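Local atomic coordinates of kinesin-like protein KAR3 (Saccharomyces cerevisiae, PDB entry 1F9V), a protein that probably acts as a kinesin motor, binding and hydrolysing ATP to drive force production along microtubules. Residues A[27-32]-A[37-42]; A[271-276]-A[297-302]; A[277-282]-A[335-340]; A[291-296]-A[301-306]. The protein carries 2 engineered substitutions. All coordinates share one frame; numbering follows the deposited sequence.

From the N terminus, interaction 1 comes first: 27-32 turns back onto 37-42 and closes a short beta hairpin in the small three-stranded sheet. The other three contacts follow much later in the chain and gather round helix 258-281. Interaction 2 closes the loop from that helix to helix 297-306, and interaction 3 closes a longer one to helix 325-338; their segments alternate, so the two cross. Interaction 4 is local, folding 291-296 onto 301-306 within the span of interaction 3, and shares Leu301 and Leu302 with interaction 2. Interactions 2, 3 and 4 touch one another, whereas the nearest atoms of interactions 1 and 3 remain about 8 Å apart.

Interaction 1: A[27-32]-A[37-42]; sequences NVNEFD and VQSMEV
Asn27 and Glu41 form an antiparallel hydrogen-bonded pair, with Asn27 N 2.9 Å from Glu41 O and Glu41 N answering to Asn27 O. Val28 and Met40 are a non-hydrogen-bonded pair on the sheet face that Ile59 covers, Val28 CG2 lying 4.3 Å from Met40 CB, and the longer methionine also touches Leu332. At Asn29 the backbone bond to Ser39 O, 2.8 Å from Asn29 N, is joined by side-chain bonds. Gln38 reaches across with its CG anti to the backbone N (chi1 -166°) and the chain extended, which delivers NE2 to 2.7 Å from Asn29 O, nearly in line with that C=O, while the oxygen lies in the plane of the Gln38 amide. Gln38 OE1 takes a bond from Ile59 N, so this buried amide is used at both ends; Val28 CG1 lies 3.5 Å from Gln38 NE2. Asn29 itself gives a second link, ND2 to Ser39 OG at 2.8 Å, the hydroxyl lying 18° out of the amide plane. A water accepts from Ser39 N and donates to Glu30 O. Phe31 lays one ring face against Val37 O, 3.7 Å from CD2, while that oxygen also accepts Asp32 N; Lys58 adds a cation-pi contact to the ring. Such paired strands with a short connection are a beta hairpin, here edging the small antiparallel lobe of the kinesin motor domain.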
# COMPACT_ATOMS: atom_id res chain seq x y z
N ASN A 27 22.64 2.75 4.45
CA ASN A 27 23.01 4.06 3.94
C ASN A 27 22.14 4.44 2.75
O ASN A 27 22.09 3.73 1.74
CB ASN A 27 24.48 4.05 3.50
CG ASN A 27 24.87 5.31 2.75
OD1 ASN A 27 24.60 6.43 3.20
ND2 ASN A 27 25.50 5.14 1.59
N VAL A 28 21.45 5.57 2.87
CA VAL A 28 20.58 6.04 1.80
C VAL A 28 21.25 7.19 1.06
O VAL A 28 21.65 8.17 1.68
CB VAL A 28 19.22 6.53 2.34
CG1 VAL A 28 18.36 7.04 1.20
CG2 VAL A 28 18.51 5.40 3.08
N ASN A 29 21.35 7.08 -0.25
CA ASN A 29 21.96 8.13 -1.05
C ASN A 29 20.92 9.17 -1.42
O ASN A 29 19.71 8.93 -1.33
CB ASN A 29 22.58 7.55 -2.31
CG ASN A 29 23.68 6.56 -1.99
OD1 ASN A 29 24.64 6.89 -1.28
ND2 ASN A 29 23.56 5.34 -2.52
N GLU A 30 21.38 10.35 -1.82
CA GLU A 30 20.49 11.42 -2.21
C GLU A 30 19.83 11.06 -3.54
O GLU A 30 20.44 10.41 -4.38
CB GLU A 30 21.28 12.74 -2.33
CG GLU A 30 22.79 12.55 -2.52
CD GLU A 30 23.55 12.19 -1.24
OE1 GLU A 30 24.24 11.14 -1.22
OE2 GLU A 30 23.47 12.96 -0.25
N PHE A 31 18.57 11.46 -3.71
CA PHE A 31 17.84 11.18 -4.94
C PHE A 31 18.64 11.70 -6.14
O PHE A 31 19.14 12.83 -6.12
CB PHE A 31 16.46 11.84 -4.91
CG PHE A 31 15.62 11.57 -6.13
CD1 PHE A 31 15.58 12.47 -7.18
CD2 PHE A 31 14.88 10.40 -6.22
CE1 PHE A 31 14.81 12.22 -8.31
CE2 PHE A 31 14.10 10.14 -7.35
CZ PHE A 31 14.07 11.05 -8.39
N ASP A 32 18.75 10.87 -7.18
CA ASP A 32 19.50 11.23 -8.38
C ASP A 32 18.57 11.84 -9.42
O ASP A 32 17.90 11.12 -10.17
CB ASP A 32 20.19 9.99 -8.96
CG ASP A 32 20.96 10.29 -10.24
OD1 ASP A 32 21.05 11.47 -10.62
OD2 ASP A 32 21.48 9.34 -10.86
N VAL A 37 15.98 8.03 -9.91
CA VAL A 37 15.85 7.00 -8.87
C VAL A 37 16.72 7.36 -7.68
O VAL A 37 17.53 8.28 -7.75
CB VAL A 37 16.25 5.59 -9.38
CG1 VAL A 37 15.40 5.20 -10.58
CG2 VAL A 37 17.74 5.55 -9.74
N GLN A 38 16.54 6.63 -6.59
CA GLN A 38 17.31 6.83 -5.37
C GLN A 38 17.86 5.48 -4.95
O GLN A 38 17.16 4.46 -5.03
CB GLN A 38 16.42 7.40 -4.26
CG GLN A 38 17.22 7.95 -3.09
CD GLN A 38 16.39 8.82 -2.19
OE1 GLN A 38 15.20 9.03 -2.44
NE2 GLN A 38 17.00 9.33 -1.13
N SER A 39 19.11 5.45 -4.50
CA SER A 39 19.72 4.19 -4.10
C SER A 39 20.08 4.11 -2.63
O SER A 39 20.15 5.12 -1.93
CB SER A 39 20.98 3.94 -4.94
OG SER A 39 21.93 4.96 -4.71
N MET A 40 20.29 2.88 -2.17
CA MET A 40 20.66 2.63 -0.78
C MET A 40 21.53 1.38 -0.72
O MET A 40 21.51 0.55 -1.64
CB MET A 40 19.40 2.46 0.08
CG MET A 40 18.58 1.21 -0.24
SD MET A 40 16.99 1.18 0.63
CE MET A 40 17.53 0.79 2.30
N GLU A 41 22.29 1.26 0.36
CA GLU A 41 23.17 0.12 0.56
C GLU A 41 22.98 -0.42 1.97
O GLU A 41 22.89 0.34 2.93
CB GLU A 41 24.64 0.52 0.38
CG GLU A 41 25.02 0.79 -1.06
CD GLU A 41 26.37 1.46 -1.19
OE1 GLU A 41 27.11 1.50 -0.18
OE2 GLU A 41 26.70 1.96 -2.29
N VAL A 42 22.90 -1.74 2.08
CA VAL A 42 22.71 -2.39 3.36
C VAL A 42 23.85 -3.36 3.58
O VAL A 42 24.14 -4.18 2.72
CB VAL A 42 21.36 -3.16 3.41
CG1 VAL A 42 21.21 -3.89 4.74
CG2 VAL A 42 20.20 -2.21 3.20
O HOH W 1 20.61 7.68 -5.20

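Interaction 2: A[271-276]-A[297-302]; sequences LSCLGD and KLTYLL
Thr299 OG1 is the polar atom on which this contact turns: it hydrogen-bonds to Phe293 O and to Ser296 OG, and Cys273 SG approaches it across the helices to 3.6 Å. At that distance the sulfur is best described as a packing neighbour of the hydroxyl. Ser296 holds the N-cap position, and its link to Thr299 ties the cap to the first turn. Threonine suits the place by having two unlike branches. With chi1 at 54° the hydroxyl sits between the backbone N and the carbonyl carbon and turns back to the cap, which leaves CG2 to project at helix 258-281. There the methyl meets the backbone of Leu274, 3.9 Å from its CA, and the CD1 branch at 4.0 Å from the same CG2. Leu274 carries its CG anti to the backbone N (chi1 177°), and its second methyl meets a like one: Leu274 CD2 lies 4.3 Å from Leu298 CD2. Both leucines rest on Phe89 and Leu245, so the interface grades from polar at Cys273 and Thr299 to wholly apolar against the central sheet. The segment axes approach to 9.4 Å with directions 42° apart, a spacing that the modest side chains of Cys273 and Thr299 suit. Two helices laid side by side on the central sheet, joined by a loop, correspond to the switch II helix and the helix after it in kinesins, the region that in relatives forms much of the microtubule-binding surface.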
# COMPACT_ATOMS: atom_id res chain seq x y z
N LEU A 271 0.94 -12.84 0.29
CA LEU A 271 2.02 -11.90 -0.02
C LEU A 271 2.83 -12.37 -1.22
O LEU A 271 3.25 -11.56 -2.05
CB LEU A 271 2.92 -11.70 1.21
CG LEU A 271 2.27 -10.94 2.37
CD1 LEU A 271 3.29 -10.77 3.50
CD2 LEU A 271 1.75 -9.58 1.89
N SER A 272 3.04 -13.67 -1.32
CA SER A 272 3.79 -14.23 -2.44
C SER A 272 3.04 -13.94 -3.74
O SER A 272 3.64 -13.52 -4.74
CB SER A 272 3.94 -15.74 -2.26
OG SER A 272 4.41 -16.32 -3.46
N CYS A 273 1.73 -14.18 -3.72
CA CYS A 273 0.90 -13.95 -4.90
C CYS A 273 0.91 -12.47 -5.29
O CYS A 273 1.02 -12.14 -6.46
CB CYS A 273 -0.53 -14.42 -4.62
SG CYS A 273 -1.66 -14.11 -5.99
N LEU A 274 0.78 -11.59 -4.30
CA LEU A 274 0.78 -10.16 -4.59
C LEU A 274 2.08 -9.77 -5.30
O LEU A 274 2.05 -9.07 -6.31
CB LEU A 274 0.64 -9.36 -3.29
CG LEU A 274 0.71 -7.83 -3.44
CD1 LEU A 274 -0.46 -7.34 -4.29
CD2 LEU A 274 0.68 -7.19 -2.06
N GLY A 275 3.21 -10.25 -4.79
CA GLY A 275 4.48 -9.95 -5.40
C GLY A 275 4.54 -10.46 -6.83
O GLY A 275 5.03 -9.77 -7.73
N ASP A 276 4.06 -11.68 -7.04
CA ASP A 276 4.07 -12.28 -8.37
C ASP A 276 3.21 -11.48 -9.34
O ASP A 276 3.60 -11.25 -10.48
CB ASP A 276 3.56 -13.72 -8.31
CG ASP A 276 4.57 -14.67 -7.69
OD1 ASP A 276 5.78 -14.36 -7.72
OD2 ASP A 276 4.15 -15.72 -7.17
N LYS A 297 -7.25 -13.75 -2.48
CA LYS A 297 -8.42 -12.91 -2.31
C LYS A 297 -8.11 -11.44 -2.61
O LYS A 297 -8.87 -10.77 -3.30
CB LYS A 297 -8.97 -13.06 -0.89
CG LYS A 297 -10.31 -12.39 -0.67
CD LYS A 297 -11.39 -13.02 -1.53
CE LYS A 297 -12.22 -14.00 -0.73
NZ LYS A 297 -13.45 -14.40 -1.45
N LEU A 298 -6.99 -10.95 -2.10
CA LEU A 298 -6.61 -9.56 -2.30
C LEU A 298 -6.40 -9.17 -3.76
O LEU A 298 -6.92 -8.16 -4.21
CB LEU A 298 -5.34 -9.23 -1.52
CG LEU A 298 -4.85 -7.77 -1.65
CD1 LEU A 298 -5.81 -6.83 -0.92
CD2 LEU A 298 -3.44 -7.66 -1.06
N THR A 299 -5.63 -9.97 -4.50
CA THR A 299 -5.38 -9.66 -5.90
C THR A 299 -6.63 -9.84 -6.75
O THR A 299 -6.85 -9.11 -7.71
CB THR A 299 -4.22 -10.51 -6.49
OG1 THR A 299 -4.47 -11.91 -6.29
CG2 THR A 299 -2.89 -10.14 -5.83
N TYR A 300 -7.46 -10.81 -6.39
CA TYR A 300 -8.70 -11.04 -7.14
C TYR A 300 -9.64 -9.86 -6.93
O TYR A 300 -10.22 -9.34 -7.88
CB TYR A 300 -9.35 -12.34 -6.67
CG TYR A 300 -10.60 -12.67 -7.44
CD1 TYR A 300 -10.58 -12.74 -8.84
CD2 TYR A 300 -11.81 -12.88 -6.79
CE1 TYR A 300 -11.76 -13.01 -9.56
CE2 TYR A 300 -12.98 -13.15 -7.50
CZ TYR A 300 -12.94 -13.21 -8.88
OH TYR A 300 -14.11 -13.44 -9.57
N LEU A 301 -9.77 -9.43 -5.68
CA LEU A 301 -10.63 -8.30 -5.37
C LEU A 301 -10.21 -7.03 -6.09
O LEU A 301 -11.04 -6.28 -6.59
CB LEU A 301 -10.61 -8.03 -3.86
CG LEU A 301 -11.26 -6.72 -3.40
CD1 LEU A 301 -12.77 -6.82 -3.56
CD2 LEU A 301 -10.92 -6.44 -1.94
N LEU A 302 -8.90 -6.81 -6.17
CA LEU A 302 -8.36 -5.59 -6.77
C LEU A 302 -7.94 -5.63 -8.23
O LEU A 302 -7.37 -4.66 -8.73
CB LEU A 302 -7.16 -5.11 -5.94
CG LEU A 302 -7.43 -4.88 -4.45
CD1 LEU A 302 -6.11 -4.54 -3.73
CD2 LEU A 302 -8.44 -3.75 -4.30

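Interaction 3: A[277-282]-A[335-340]; sequences VIHALG and ASKVNS
His279 gives its ND1 hydrogen to Lys337 O over 2.8 Å, in a nearly straight bond (159° at the hydrogen). The oxygen meets the ring at its edge, 2° out of the ring plane, and the nitrogen in turn lies in the carbonyl plane. Imidazole suits the site because ND1, close to the backbone, can serve a carbonyl in the last turn of a helix; a trans first torsion (chi1 174°), with CG anti to N, swings the ring over to it. Alongside, on the preceding residue, Ile278 CG2 packs on Val338 CB at 3.9 Å, two beta-branched side chains meeting on the buried side. Just past the two helix ends, Gly282 CA stands 3.6 Å from Ser340 CB, an approach that a residue without a side chain permits. A water lies 2.8 Å from Ile278 O and equally far from Val338 O, within donating distance of each. The contact joins the C-terminal end of the long switch II helix to that of helix 325-338, the last helix of the motor core. In the second shell, Lys337 runs out extended and its NZ forms a salt bridge with Asp276. Ile5 and Met314 of the central sheet support Ile278, and Val7 and Met314 support Val338. Gly282 continues by backbone pairing with Thr341, while Ser340 OG bonds to Arg342 N.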
# COMPACT_ATOMS: atom_id res chain seq x y z
N VAL A 277 2.04 -11.06 -8.88
CA VAL A 277 1.12 -10.29 -9.72
C VAL A 277 1.72 -8.92 -10.10
O VAL A 277 1.74 -8.56 -11.27
CB VAL A 277 -0.25 -10.10 -9.00
CG1 VAL A 277 -1.08 -9.03 -9.70
CG2 VAL A 277 -1.01 -11.42 -8.99
N ILE A 278 2.21 -8.18 -9.11
CA ILE A 278 2.78 -6.86 -9.39
C ILE A 278 4.02 -6.98 -10.28
O ILE A 278 4.22 -6.19 -11.19
CB ILE A 278 3.16 -6.11 -8.09
CG1 ILE A 278 1.94 -5.99 -7.16
CG2 ILE A 278 3.70 -4.71 -8.42
CD1 ILE A 278 0.76 -5.29 -7.77
N HIS A 279 4.85 -7.99 -10.02
CA HIS A 279 6.05 -8.17 -10.84
C HIS A 279 5.64 -8.43 -12.29
O HIS A 279 6.20 -7.85 -13.22
CB HIS A 279 6.88 -9.35 -10.31
CG HIS A 279 8.05 -9.69 -11.19
ND1 HIS A 279 9.28 -9.08 -11.06
CD2 HIS A 279 8.16 -10.55 -12.23
CE1 HIS A 279 10.10 -9.56 -11.99
NE2 HIS A 279 9.45 -10.45 -12.71
N ALA A 280 4.67 -9.32 -12.49
CA ALA A 280 4.22 -9.64 -13.83
C ALA A 280 3.65 -8.42 -14.54
O ALA A 280 3.91 -8.19 -15.72
CB ALA A 280 3.18 -10.76 -13.78
N LEU A 281 2.87 -7.62 -13.81
CA LEU A 281 2.26 -6.43 -14.38
C LEU A 281 3.29 -5.38 -14.80
O LEU A 281 3.00 -4.52 -15.62
CB LEU A 281 1.29 -5.80 -13.38
CG LEU A 281 -0.02 -6.56 -13.18
CD1 LEU A 281 -0.71 -6.05 -11.93
CD2 LEU A 281 -0.91 -6.38 -14.39
N GLY A 282 4.49 -5.48 -14.22
CA GLY A 282 5.55 -4.52 -14.54
C GLY A 282 6.44 -4.99 -15.68
O GLY A 282 7.42 -4.31 -16.03
N ALA A 335 10.65 -5.68 -2.37
CA ALA A 335 10.52 -4.39 -3.04
C ALA A 335 11.18 -4.41 -4.41
O ALA A 335 10.63 -3.87 -5.37
CB ALA A 335 11.14 -3.29 -2.18
N SER A 336 12.36 -5.01 -4.49
CA SER A 336 13.09 -5.11 -5.75
C SER A 336 12.32 -5.96 -6.77
O SER A 336 12.33 -5.68 -7.97
CB SER A 336 14.48 -5.73 -5.52
OG SER A 336 15.24 -4.94 -4.61
N LYS A 337 11.66 -7.01 -6.29
CA LYS A 337 10.88 -7.88 -7.16
C LYS A 337 9.69 -7.13 -7.76
O LYS A 337 9.35 -7.33 -8.93
CB LYS A 337 10.40 -9.10 -6.39
CG LYS A 337 9.46 -9.99 -7.20
CD LYS A 337 8.93 -11.14 -6.37
CE LYS A 337 7.99 -12.01 -7.18
NZ LYS A 337 7.75 -13.31 -6.50
N VAL A 338 9.06 -6.26 -6.97
CA VAL A 338 7.91 -5.54 -7.49
C VAL A 338 8.27 -4.31 -8.32
O VAL A 338 7.41 -3.68 -8.92
CB VAL A 338 6.92 -5.18 -6.36
CG1 VAL A 338 6.33 -6.45 -5.78
CG2 VAL A 338 7.62 -4.40 -5.26
N ASN A 339 9.56 -3.96 -8.36
CA ASN A 339 10.02 -2.83 -9.18
C ASN A 339 9.67 -3.24 -10.61
O ASN A 339 9.92 -4.38 -11.00
CB ASN A 339 11.55 -2.69 -9.09
CG ASN A 339 12.00 -1.64 -8.09
OD1 ASN A 339 11.27 -0.70 -7.79
ND2 ASN A 339 13.22 -1.80 -7.58
N SER A 340 9.12 -2.33 -11.40
CA SER A 340 8.77 -2.68 -12.78
C SER A 340 9.97 -2.46 -13.72
O SER A 340 10.98 -1.88 -13.32
CB SER A 340 7.57 -1.86 -13.26
OG SER A 340 7.98 -0.60 -13.76
O HOH W 2 6.50 -4.58 -11.39

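Interaction 4: A[291-296]-A[301-306]; sequences IPFRNS and LLQYSL
Phe293 and Gln303 supply the aromatic part of the contact, a CH-pi interaction in which Gln303 CB stands over one ring face, 4.2 Å from the centroid of Phe293 and 23° off the normal. On the opposite face Ile291 CG2 sits 3.6 Å above the Phe293 ring plane, so the flat ring is held between two aliphatic groups. The backbone turns Gln303 CB onto the ring, while CG, between the backbone N and the carbonyl carbon (chi1 71°), starts an extended chain that carries the amide past the ring, the planes 80° apart. Purely apolar packing occurs at the ring's rim: Phe293 CE1 meets Leu306 CD1 at 4.1 Å, the leucine approaching near the ring plane. Val277 of helix 258-281 adds a further hydrocarbon neighbour. In the kinesin fold this places the loop after the switch II helix against the helix that follows it, with Phe293 bridging loop and helix. Backbone bonds set the ring up: an inverse gamma turn centred on Pro292 brings Phe293 N to 2.8 Å from Ile291 O, and a 3-10 turn follows. Proline, with its phi fixed by its ring, fits that tight bend. The polar link runs through a water, accepting from Gln303 NE2 at 2.8 Å and from Arg294 NH1 at 3.2 Å; the long side chain of exposed Arg294 reaches it.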
# COMPACT_ATOMS: atom_id res chain seq x y z
N ILE A 291 -1.26 -13.59 -15.48
CA ILE A 291 -1.16 -13.02 -14.14
C ILE A 291 -2.14 -13.74 -13.21
O ILE A 291 -3.34 -13.75 -13.44
CB ILE A 291 -1.46 -11.51 -14.22
CG1 ILE A 291 -0.59 -10.90 -15.32
CG2 ILE A 291 -1.22 -10.86 -12.86
CD1 ILE A 291 -0.47 -9.41 -15.29
N PRO A 292 -1.61 -14.35 -12.13
CA PRO A 292 -2.41 -15.10 -11.14
C PRO A 292 -3.32 -14.31 -10.20
O PRO A 292 -3.30 -14.53 -8.99
CB PRO A 292 -1.35 -15.89 -10.37
CG PRO A 292 -0.16 -14.99 -10.40
CD PRO A 292 -0.18 -14.33 -11.77
N PHE A 293 -4.12 -13.40 -10.74
CA PHE A 293 -5.03 -12.61 -9.91
C PHE A 293 -5.92 -13.48 -9.04
O PHE A 293 -6.16 -13.17 -7.88
CB PHE A 293 -5.96 -11.74 -10.78
CG PHE A 293 -5.27 -10.61 -11.49
CD1 PHE A 293 -4.77 -9.53 -10.77
CD2 PHE A 293 -5.13 -10.63 -12.87
CE1 PHE A 293 -4.15 -8.47 -11.43
CE2 PHE A 293 -4.51 -9.58 -13.54
CZ PHE A 293 -4.01 -8.50 -12.82
N ARG A 294 -6.41 -14.58 -9.60
CA ARG A 294 -7.33 -15.47 -8.89
C ARG A 294 -6.71 -16.32 -7.79
O ARG A 294 -7.43 -17.00 -7.05
CB ARG A 294 -8.05 -16.38 -9.89
CG ARG A 294 -8.64 -15.64 -11.08
CD ARG A 294 -9.36 -16.59 -12.04
NE ARG A 294 -10.57 -17.13 -11.44
CZ ARG A 294 -11.78 -16.59 -11.55
NH1 ARG A 294 -11.95 -15.48 -12.25
NH2 ARG A 294 -12.81 -17.15 -10.94
N ASN A 295 -5.38 -16.28 -7.67
CA ASN A 295 -4.69 -17.08 -6.66
C ASN A 295 -4.76 -16.54 -5.23
O ASN A 295 -4.32 -17.20 -4.30
CB ASN A 295 -3.23 -17.29 -7.06
CG ASN A 295 -3.08 -18.37 -8.12
OD1 ASN A 295 -1.97 -18.82 -8.41
ND2 ASN A 295 -4.20 -18.79 -8.71
N SER A 296 -5.31 -15.35 -5.05
CA SER A 296 -5.45 -14.80 -3.71
C SER A 296 -6.66 -13.87 -3.66
O SER A 296 -7.05 -13.29 -4.67
CB SER A 296 -4.18 -14.07 -3.27
OG SER A 296 -4.14 -12.74 -3.74
N LEU A 301 -9.77 -9.43 -5.68
CA LEU A 301 -10.63 -8.30 -5.37
C LEU A 301 -10.21 -7.03 -6.09
O LEU A 301 -11.04 -6.28 -6.59
CB LEU A 301 -10.61 -8.03 -3.86
CG LEU A 301 -11.26 -6.72 -3.40
CD1 LEU A 301 -12.77 -6.82 -3.56
CD2 LEU A 301 -10.92 -6.44 -1.94
N LEU A 302 -8.90 -6.81 -6.17
CA LEU A 302 -8.36 -5.59 -6.77
C LEU A 302 -7.94 -5.63 -8.23
O LEU A 302 -7.37 -4.66 -8.73
CB LEU A 302 -7.16 -5.11 -5.94
CG LEU A 302 -7.43 -4.88 -4.45
CD1 LEU A 302 -6.11 -4.54 -3.73
CD2 LEU A 302 -8.44 -3.75 -4.30
N GLN A 303 -8.22 -6.71 -8.93
CA GLN A 303 -7.81 -6.84 -10.32
C GLN A 303 -8.08 -5.65 -11.25
O GLN A 303 -7.22 -5.30 -12.05
CB GLN A 303 -8.38 -8.12 -10.93
CG GLN A 303 -9.88 -8.10 -11.17
CD GLN A 303 -10.38 -9.40 -11.76
OE1 GLN A 303 -11.49 -9.46 -12.32
NE2 GLN A 303 -9.57 -10.44 -11.66
N TYR A 304 -9.26 -5.04 -11.16
CA TYR A 304 -9.57 -3.90 -12.03
C TYR A 304 -8.80 -2.63 -11.65
O TYR A 304 -8.67 -1.71 -12.46
CB TYR A 304 -11.07 -3.61 -12.02
CG TYR A 304 -11.90 -4.65 -12.75
CD1 TYR A 304 -11.40 -5.31 -13.87
CD2 TYR A 304 -13.19 -4.96 -12.31
CE1 TYR A 304 -12.17 -6.27 -14.55
CE2 TYR A 304 -13.97 -5.91 -12.98
CZ TYR A 304 -13.46 -6.56 -14.10
OH TYR A 304 -14.22 -7.49 -14.76
N SER A 305 -8.31 -2.57 -10.41
CA SER A 305 -7.55 -1.41 -9.95
C SER A 305 -6.06 -1.65 -10.11
O SER A 305 -5.23 -0.80 -9.77
CB SER A 305 -7.88 -1.11 -8.48
OG SER A 305 -9.12 -0.42 -8.35
N LEU A 306 -5.71 -2.82 -10.65
CA LEU A 306 -4.32 -3.19 -10.86
C LEU A 306 -4.01 -3.28 -12.35
O LEU A 306 -2.85 -3.34 -12.75
CB LEU A 306 -4.03 -4.55 -10.21
CG LEU A 306 -3.96 -4.58 -8.69
CD1 LEU A 306 -3.87 -6.01 -8.19
CD2 LEU A 306 -2.74 -3.78 -8.23
O HOH W 3 -10.13 -12.95 -12.80